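Local coordinates for SnoaL-like domain-containing protein (Sphaerobacter thermophilus, PDB 5TGN) that is of unknown function but has a SnoaL-like domain of the NTF2 clan, a fold that often forms a pocket for small molecules, at residues Val75-Val80 with Gln89-Phe94; Leu28-Gly33 with Arg100-Thr105. One frame throughout, in Å; residues are numbered along the deposited sequence.

Contact 1 of 2, residues Val75-Val80 with Gln89-Phe94; sequences VLHGVV and QIEWIF
Val-75 faces Ile-93 in a non-hydrogen-bonded antiparallel pair, and its CG1 lies 3.8 Å from CG of Glu-91. Leu-76 and Trp-92 follow as a hydrogen-bonded pair, bonded both ways, with Trp-92 N 2.8 Å from Leu-76 O; CD1 of Leu-76 reaches CE2 of Phe-94. On the face that carries Val-75, the imidazole of His-77 runs side by side with Glu-91, whose CG, anti to the backbone N (chi1 167°), comes 3.6 Å from CD2 of His-77 before the chain extends onward. NE2 of His-77 donates to OE2 of Glu-91 over 2.8 Å, on the anti side of the carboxylate and somewhat out of its plane, the two planes being 47° apart. OE1 accepts a hydrogen bond from ND2 of Asn-107 and forms a salt bridge with Arg-103 of the second subunit. An alanine in place of Glu-91 would probably leave the His-77 N-H and the Asn-107 amide without this acceptor and that arginine without this countercharge. Gly-78 and Ile-90 form the next hydrogen-bonded pair; Gly-78 N lies at the edge of the Trp-92 indole, 3.5 Å from CZ3, and a CB here would clash with that ring. One indole face receives CG2 of Ile-90. A water bridges Gly-78 O and OE1 of Gln-89, whose amide end flanks CG2 of Val-79. CG2 of Val-80 touches CG1 of Ile-90 and the indole edge at CH2. This beta hairpin illustrates how alternating pairs serve both faces of an NTF2-like sheet: Leu-76, Trp-92 and Phe-94 pack on helix 6-18, while Glu-91 and Ile-93 meet the second subunit.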
ATOM      1  N   VAL A  75     -18.646   5.941   6.684  1.00 20.89           N
ATOM      2  CA  VAL A  75     -17.718   4.819   6.727  1.00 19.41           C
ATOM      3  C   VAL A  75     -18.402   3.599   6.126  1.00 22.36           C
ATOM      4  O   VAL A  75     -19.446   3.156   6.630  1.00 22.88           O
ATOM      5  CB  VAL A  75     -17.244   4.531   8.154  1.00 20.08           C
ATOM      6  CG1 VAL A  75     -16.235   3.368   8.170  1.00 20.52           C
ATOM      7  CG2 VAL A  75     -16.655   5.796   8.785  1.00 25.19           C
ATOM      8  N   LEU A  76     -17.803   3.040   5.070  1.00 20.25           N
ATOM      9  CA  LEU A  76     -18.222   1.746   4.529  1.00 20.23           C
ATOM     10  C   LEU A  76     -17.145   0.706   4.808  1.00 18.43           C
ATOM     11  O   LEU A  76     -15.952   1.006   4.728  1.00 21.67           O
ATOM     12  CB  LEU A  76     -18.456   1.795   3.017  1.00 15.35           C
ATOM     13  CG  LEU A  76     -19.339   2.907   2.454  1.00 21.06           C
ATOM     14  CD1 LEU A  76     -19.350   2.798   0.932  1.00 20.86           C
ATOM     15  CD2 LEU A  76     -20.761   2.832   3.057  1.00 16.38           C
ATOM     16  N   HIS A  77     -17.568  -0.511   5.140  1.00 22.01           N
ATOM     17  CA  HIS A  77     -16.694  -1.674   5.156  1.00 19.22           C
ATOM     18  C   HIS A  77     -17.121  -2.597   4.027  1.00 25.15           C
ATOM     19  O   HIS A  77     -18.313  -2.698   3.716  1.00 28.32           O
ATOM     20  CB  HIS A  77     -16.749  -2.404   6.495  1.00 17.89           C
ATOM     21  CG  HIS A  77     -16.063  -1.666   7.606  1.00 26.54           C
ATOM     22  ND1 HIS A  77     -15.825  -2.228   8.839  1.00 29.41           N
ATOM     23  CD2 HIS A  77     -15.548  -0.411   7.657  1.00 24.16           C
ATOM     24  CE1 HIS A  77     -15.199  -1.349   9.607  1.00 34.08           C
ATOM     25  NE2 HIS A  77     -15.019  -0.238   8.912  1.00 27.30           N
ATOM     26  N   GLY A  78     -16.151  -3.240   3.386  1.00 23.05           N
ATOM     27  CA  GLY A  78     -16.509  -4.078   2.256  1.00 24.47           C
ATOM     28  C   GLY A  78     -15.448  -5.123   1.994  1.00 23.62           C
ATOM     29  O   GLY A  78     -14.399  -5.155   2.641  1.00 20.99           O
ATOM     30  N   VAL A  79     -15.750  -6.001   1.042  1.00 17.92           N
ATOM     31  CA  VAL A  79     -14.847  -7.068   0.632  1.00 20.56           C
ATOM     32  C   VAL A  79     -14.510  -6.811  -0.828  1.00 21.49           C
ATOM     33  O   VAL A  79     -15.412  -6.633  -1.651  1.00 22.13           O
ATOM     34  CB  VAL A  79     -15.485  -8.464   0.837  1.00 21.79           C
ATOM     35  CG1 VAL A  79     -14.529  -9.582   0.406  1.00 18.95           C
ATOM     36  CG2 VAL A  79     -15.907  -8.653   2.277  1.00 28.97           C
ATOM     37  N   VAL A  80     -13.227  -6.776  -1.151  1.00 16.15           N
ATOM     38  CA  VAL A  80     -12.774  -6.642  -2.537  1.00 18.30           C
ATOM     39  C   VAL A  80     -12.257  -8.002  -3.007  1.00 17.95           C
ATOM     40  O   VAL A  80     -11.334  -8.558  -2.404  1.00 22.57           O
ATOM     41  CB  VAL A  80     -11.691  -5.563  -2.679  1.00 19.16           C
ATOM     42  CG1 VAL A  80     -11.165  -5.519  -4.138  1.00 21.78           C
ATOM     43  CG2 VAL A  80     -12.250  -4.189  -2.269  1.00 21.82           C
ATOM     44  N   GLN A  89     -10.504  -7.199   3.094  1.00 24.91           N
ATOM     45  CA  GLN A  89     -11.431  -6.416   3.905  1.00 23.54           C
ATOM     46  C   GLN A  89     -10.991  -4.962   3.865  1.00 20.30           C
ATOM     47  O   GLN A  89      -9.857  -4.651   4.256  1.00 20.11           O
ATOM     48  CB  GLN A  89     -11.438  -6.906   5.356  1.00 25.98           C
ATOM     49  CG  GLN A  89     -11.547  -8.412   5.449  1.00 40.59           C
ATOM     50  CD  GLN A  89     -12.937  -8.878   5.115  1.00 43.35           C
ATOM     51  OE1 GLN A  89     -13.908  -8.182   5.412  1.00 48.62           O
ATOM     52  NE2 GLN A  89     -13.051 -10.047   4.483  1.00 51.17           N
ATOM     53  N   ILE A  90     -11.879  -4.073   3.426  1.00 18.33           N
ATOM     54  CA  ILE A  90     -11.500  -2.685   3.180  1.00 15.74           C
ATOM     55  C   ILE A  90     -12.470  -1.759   3.903  1.00 22.62           C
ATOM     56  O   ILE A  90     -13.670  -2.041   3.985  1.00 19.11           O
ATOM     57  CB  ILE A  90     -11.462  -2.355   1.667  1.00 18.63           C
ATOM     58  CG1 ILE A  90     -10.474  -3.263   0.919  1.00 21.92           C
ATOM     59  CG2 ILE A  90     -11.026  -0.915   1.433  1.00 16.27           C
ATOM     60  CD1 ILE A  90      -9.019  -3.141   1.374  1.00 22.27           C
ATOM     61  N   GLU A  91     -11.944  -0.664   4.435  1.00 16.87           N
ATOM     62  CA  GLU A  91     -12.750   0.386   5.036  1.00 15.85           C
ATOM     63  C   GLU A  91     -12.554   1.654   4.216  1.00 16.09           C
ATOM     64  O   GLU A  91     -11.413   2.041   3.942  1.00 18.36           O
ATOM     65  CB  GLU A  91     -12.344   0.601   6.503  1.00 14.96           C
ATOM     66  CG  GLU A  91     -12.877   1.882   7.173  1.00 19.96           C
ATOM     67  CD  GLU A  91     -12.349   2.035   8.592  1.00 26.01           C
ATOM     68  OE1 GLU A  91     -11.191   2.484   8.774  1.00 25.67           O
ATOM     69  OE2 GLU A  91     -13.061   1.642   9.523  1.00 24.80           O
ATOM     70  N   TRP A  92     -13.660   2.280   3.799  1.00 16.21           N
ATOM     71  CA  TRP A  92     -13.650   3.549   3.065  1.00 17.61           C
ATOM     72  C   TRP A  92     -14.233   4.624   3.976  1.00 16.64           C
ATOM     73  O   TRP A  92     -15.377   4.503   4.424  1.00 21.08           O
ATOM     74  CB  TRP A  92     -14.479   3.457   1.778  1.00 13.31           C
ATOM     75  CG  TRP A  92     -13.923   2.551   0.702  1.00 18.12           C
ATOM     76  CD1 TRP A  92     -13.098   2.907  -0.345  1.00 16.83           C
ATOM     77  CD2 TRP A  92     -14.198   1.151   0.535  1.00 13.27           C
ATOM     78  NE1 TRP A  92     -12.828   1.805  -1.130  1.00 16.16           N
ATOM     79  CE2 TRP A  92     -13.489   0.716  -0.609  1.00 18.07           C
ATOM     80  CE3 TRP A  92     -14.974   0.224   1.243  1.00 17.06           C
ATOM     81  CZ2 TRP A  92     -13.536  -0.615  -1.063  1.00 22.01           C
ATOM     82  CZ3 TRP A  92     -15.017  -1.091   0.798  1.00 26.57           C
ATOM     83  CH2 TRP A  92     -14.291  -1.499  -0.344  1.00 21.66           C
ATOM     84  N   ILE A  93     -13.468   5.672   4.254  1.00 16.20           N
ATOM     85  CA  ILE A  93     -13.951   6.771   5.103  1.00 16.77           C
ATOM     86  C   ILE A  93     -14.103   7.989   4.211  1.00 18.12           C
ATOM     87  O   ILE A  93     -13.102   8.504   3.714  1.00 16.58           O
ATOM     88  CB  ILE A  93     -12.997   7.075   6.269  1.00 13.74           C
ATOM     89  CG1 ILE A  93     -12.741   5.806   7.106  1.00 18.86           C
ATOM     90  CG2 ILE A  93     -13.548   8.245   7.147  1.00 15.94           C
ATOM     91  CD1 ILE A  93     -11.633   6.000   8.176  1.00 23.95           C
ATOM     92  N   PHE A  94     -15.343   8.461   4.010  1.00 19.77           N
ATOM     93  CA  PHE A  94     -15.638   9.601   3.139  1.00 18.91           C
ATOM     94  C   PHE A  94     -15.922  10.831   3.999  1.00 22.00           C
ATOM     95  O   PHE A  94     -16.830  10.797   4.842  1.00 20.86           O
ATOM     96  CB  PHE A  94     -16.869   9.343   2.266  1.00 19.99           C
ATOM     97  CG  PHE A  94     -16.745   8.208   1.318  1.00 18.55           C
ATOM     98  CD1 PHE A  94     -16.410   8.437  -0.020  1.00 17.51           C
ATOM     99  CD2 PHE A  94     -17.026   6.909   1.726  1.00 17.57           C
ATOM    100  CE1 PHE A  94     -16.324   7.369  -0.932  1.00 19.93           C
ATOM    101  CE2 PHE A  94     -16.913   5.832   0.832  1.00 14.15           C
ATOM    102  CZ  PHE A  94     -16.565   6.052  -0.482  1.00 18.87           C
TER
HETATM  103  O   HOH W   1     -15.057  -5.825   5.617  1.00 41.57           O

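Contact 2 of 2, residues Leu28-Gly33 with Arg100-Thr105; sequences LFAQDG and RIRRLT
Phe-29 and Ile-101 form a parallel bridge, their CA atoms 4.4 Å apart, in which Ile-101 N donates to Leu-28 O at 2.9 Å and Ala-30 N to Ile-101 O at 3.0 Å. The same pair meets through its side chains: CB of Ile-101 sits over one face of the Phe-29 ring, offset toward the rim, in a CH-pi contact. CG2 of Ile-101 comes within 3.6 Å of CE1 of Phe-29, while CB of Leu-104 approaches the ring at its edge. CD1 of Ile-101 also touches CB of Leu-28. Arg-100, extended from CG to NE, donates from NH1 to Phe-29 O at 2.8 Å, the donor standing 45° out of the carbonyl plane. That oxygen accepts a second bond from NE1 of Trp-46. Beyond the bridge comes a type I turn from Ala-30 to Gly-33. Within it CG of Asp-32 stands between its backbone N and carbonyl carbon (chi1 53°), and the Arg-102 chain, which starts away, bends back at chi2 and chi3. Two long, weak hydrogen bonds make up their salt bridge, Arg-102 NH2 to Asp-32 OD1 at 3.3 Å and Arg-102 NH1 to Asp-32 OD2 at 3.4 Å. Arg-102 and Arg-103 both face Asp-95 in a classic beta bulge. Leu-28, Phe-29 and Leu-104 pack against Tyr-13 of helix 6-18, Phe-29 also meets Ile-49 of helix 46-54, and Ile-101 and Leu-104 rest on Phe-94 of strand 88-97.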
ATOM      1  N   LEU A  28     -17.183  12.702  -8.468  1.00 17.54           N
ATOM      2  CA  LEU A  28     -17.762  12.794  -7.133  1.00 14.31           C
ATOM      3  C   LEU A  28     -16.939  13.633  -6.169  1.00 16.81           C
ATOM      4  O   LEU A  28     -17.411  13.911  -5.060  1.00 19.79           O
ATOM      5  CB  LEU A  28     -17.931  11.410  -6.518  1.00 14.56           C
ATOM      6  CG  LEU A  28     -18.700  10.426  -7.383  1.00 20.65           C
ATOM      7  CD1 LEU A  28     -18.589   9.064  -6.707  1.00 20.01           C
ATOM      8  CD2 LEU A  28     -20.176  10.867  -7.566  1.00 26.47           C
ATOM      9  N   PHE A  29     -15.737  14.038  -6.534  1.00 19.45           N
ATOM     10  CA  PHE A  29     -14.860  14.745  -5.609  1.00 15.80           C
ATOM     11  C   PHE A  29     -14.853  16.243  -5.910  1.00 18.64           C
ATOM     12  O   PHE A  29     -15.054  16.667  -7.051  1.00 18.05           O
ATOM     13  CB  PHE A  29     -13.426  14.211  -5.696  1.00 20.17           C
ATOM     14  CG  PHE A  29     -13.248  12.848  -5.120  1.00 18.79           C
ATOM     15  CD1 PHE A  29     -12.567  12.668  -3.923  1.00 14.61           C
ATOM     16  CD2 PHE A  29     -13.727  11.735  -5.790  1.00 13.22           C
ATOM     17  CE1 PHE A  29     -12.360  11.383  -3.386  1.00 15.95           C
ATOM     18  CE2 PHE A  29     -13.535  10.428  -5.262  1.00 15.59           C
ATOM     19  CZ  PHE A  29     -12.857  10.252  -4.050  1.00 14.47           C
ATOM     20  N   ALA A  30     -14.610  17.035  -4.868  1.00 19.58           N
ATOM     21  CA  ALA A  30     -14.262  18.439  -5.048  1.00 24.59           C
ATOM     22  C   ALA A  30     -12.988  18.560  -5.882  1.00 23.62           C
ATOM     23  O   ALA A  30     -12.160  17.644  -5.952  1.00 20.21           O
ATOM     24  CB  ALA A  30     -14.058  19.141  -3.698  1.00 22.84           C
ATOM     25  N   GLN A  31     -12.834  19.724  -6.508  1.00 25.15           N
ATOM     26  CA  GLN A  31     -11.675  19.963  -7.358  1.00 27.54           C
ATOM     27  C   GLN A  31     -10.373  19.759  -6.597  1.00 23.95           C
ATOM     28  O   GLN A  31      -9.389  19.271  -7.159  1.00 22.14           O
ATOM     29  CB  GLN A  31     -11.742  21.382  -7.946  1.00 30.41           C
ATOM     30  CG  GLN A  31     -10.556  21.730  -8.819  1.00 33.85           C
ATOM     31  CD  GLN A  31     -10.647  23.128  -9.475  1.00 44.75           C
ATOM     32  OE1 GLN A  31     -11.443  23.993  -9.060  1.00 46.67           O
ATOM     33  NE2 GLN A  31      -9.808  23.351 -10.498  1.00 40.34           N
ATOM     34  N   ASP A  32     -10.334  20.157  -5.328  1.00 23.16           N
ATOM     35  CA  ASP A  32      -9.185  19.899  -4.469  1.00 21.82           C
ATOM     36  C   ASP A  32      -9.426  18.724  -3.528  1.00 24.95           C
ATOM     37  O   ASP A  32      -8.774  18.635  -2.488  1.00 25.04           O
ATOM     38  CB  ASP A  32      -8.824  21.160  -3.678  1.00 27.52           C
ATOM     39  CG  ASP A  32     -10.008  21.739  -2.933  1.00 35.89           C
ATOM     40  OD1 ASP A  32     -11.126  21.220  -3.110  1.00 38.96           O
ATOM     41  OD2 ASP A  32      -9.834  22.727  -2.187  1.00 43.21           O
ATOM     42  N   GLY A  33     -10.354  17.831  -3.869  1.00 17.15           N
ATOM     43  CA  GLY A  33     -10.589  16.654  -3.063  1.00 20.61           C
ATOM     44  C   GLY A  33      -9.450  15.666  -3.235  1.00 26.08           C
ATOM     45  O   GLY A  33      -8.595  15.807  -4.108  1.00 20.42           O
ATOM     46  N   ARG A 100     -19.959  17.187  -2.387  1.00 27.51           N
ATOM     47  CA  ARG A 100     -18.872  16.427  -2.998  1.00 24.88           C
ATOM     48  C   ARG A 100     -17.990  15.833  -1.918  1.00 22.31           C
ATOM     49  O   ARG A 100     -18.015  16.267  -0.770  1.00 27.77           O
ATOM     50  CB  ARG A 100     -18.018  17.278  -3.943  1.00 26.61           C
ATOM     51  CG  ARG A 100     -18.773  17.708  -5.189  1.00 30.65           C
ATOM     52  CD  ARG A 100     -17.908  18.475  -6.167  1.00 48.31           C
ATOM     53  NE  ARG A 100     -18.614  18.720  -7.423  1.00 52.77           N
ATOM     54  CZ  ARG A 100     -18.350  18.087  -8.559  1.00 49.82           C
ATOM     55  NH1 ARG A 100     -17.379  17.191  -8.599  1.00 47.96           N
ATOM     56  NH2 ARG A 100     -19.042  18.374  -9.658  1.00 50.17           N
ATOM     57  N   ILE A 101     -17.188  14.847  -2.311  1.00 19.90           N
ATOM     58  CA  ILE A 101     -16.199  14.237  -1.420  1.00 17.84           C
ATOM     59  C   ILE A 101     -14.984  15.145  -1.317  1.00 22.59           C
ATOM     60  O   ILE A 101     -14.347  15.476  -2.326  1.00 19.88           O
ATOM     61  CB  ILE A 101     -15.788  12.838  -1.909  1.00 17.16           C
ATOM     62  CG1 ILE A 101     -17.022  11.942  -2.092  1.00 17.84           C
ATOM     63  CG2 ILE A 101     -14.846  12.204  -0.901  1.00 13.99           C
ATOM     64  CD1 ILE A 101     -16.756  10.676  -2.993  1.00 19.85           C
ATOM     65  N   ARG A 102     -14.669  15.566  -0.093  1.00 19.58           N
ATOM     66  CA  ARG A 102     -13.442  16.310   0.147  1.00 21.06           C
ATOM     67  C   ARG A 102     -12.273  15.359   0.351  1.00 20.58           C
ATOM     68  O   ARG A 102     -11.152  15.640  -0.090  1.00 20.73           O
ATOM     69  CB  ARG A 102     -13.609  17.228   1.355  1.00 24.88           C
ATOM     70  CG  ARG A 102     -14.585  18.375   1.055  1.00 50.82           C
ATOM     71  CD  ARG A 102     -14.243  19.680   1.783  1.00 60.47           C
ATOM     72  NE  ARG A 102     -12.838  20.039   1.621  1.00 63.13           N
ATOM     73  CZ  ARG A 102     -12.333  20.610   0.533  1.00 61.62           C
ATOM     74  NH1 ARG A 102     -11.041  20.895   0.474  1.00 65.25           N
ATOM     75  NH2 ARG A 102     -13.119  20.889  -0.494  1.00 57.38           N
ATOM     76  N   ARG A 103     -12.505  14.238   1.022  1.00 17.03           N
ATOM     77  CA  ARG A 103     -11.419  13.306   1.219  1.00 15.70           C
ATOM     78  C   ARG A 103     -11.982  11.903   1.346  1.00 17.49           C
ATOM     79  O   ARG A 103     -13.006  11.687   2.006  1.00 19.64           O
ATOM     80  CB  ARG A 103     -10.583  13.657   2.458  1.00 18.48           C
ATOM     81  CG  ARG A 103      -9.554  12.557   2.845  1.00 16.34           C
ATOM     82  CD  ARG A 103      -9.005  12.867   4.249  1.00 19.43           C
ATOM     83  NE  ARG A 103      -8.008  13.936   4.245  1.00 22.92           N
ATOM     84  CZ  ARG A 103      -7.499  14.492   5.342  1.00 26.47           C
ATOM     85  NH1 ARG A 103      -7.934  14.112   6.538  1.00 24.94           N
ATOM     86  NH2 ARG A 103      -6.539  15.407   5.251  1.00 31.41           N
ATOM     87  N   LEU A 104     -11.317  10.955   0.690  1.00 14.67           N
ATOM     88  CA  LEU A 104     -11.600   9.542   0.897  1.00 13.54           C
ATOM     89  C   LEU A 104     -10.331   8.896   1.437  1.00 15.43           C
ATOM     90  O   LEU A 104      -9.262   9.013   0.827  1.00 16.48           O
ATOM     91  CB  LEU A 104     -12.069   8.868  -0.403  1.00 12.31           C
ATOM     92  CG  LEU A 104     -11.952   7.335  -0.413  1.00 17.43           C
ATOM     93  CD1 LEU A 104     -12.879   6.712   0.598  1.00 12.10           C
ATOM     94  CD2 LEU A 104     -12.185   6.796  -1.832  1.00 16.36           C
ATOM     95  N   THR A 105     -10.430   8.265   2.609  1.00 14.24           N
ATOM     96  CA  THR A 105      -9.308   7.525   3.198  1.00 18.38           C
ATOM     97  C   THR A 105      -9.603   6.034   3.059  1.00 19.73           C
ATOM     98  O   THR A 105     -10.707   5.590   3.389  1.00 17.10           O
ATOM     99  CB  THR A 105      -9.121   7.894   4.680  1.00 17.78           C
ATOM    100  OG1 THR A 105      -8.804   9.291   4.814  1.00 18.07           O
ATOM    101  CG2 THR A 105      -7.999   7.067   5.326  1.00 15.62           C
TER

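From the N terminus the chain passes helix 6-18 and helix 22-26 before the first half of contact 2, at residues 28-33. It then runs through strands 33-37 and 41-44, helix 46-54 and strand 60-69 to contact 1, whose hairpin closes a short loop of eight residues. Strand 100-108 follows and closes the long loop of contact 2, a worked example of a local contact lying wholly within a distant one. The two join where strands 88-97 and 100-108 are sheet neighbours: Ile-93 N probably bonds to Thr-105 O, and Trp-92 packs on Leu-104. Of the two, contact 2 alone brings the early chain to the last strand, while contact 1 pairs consecutive strands.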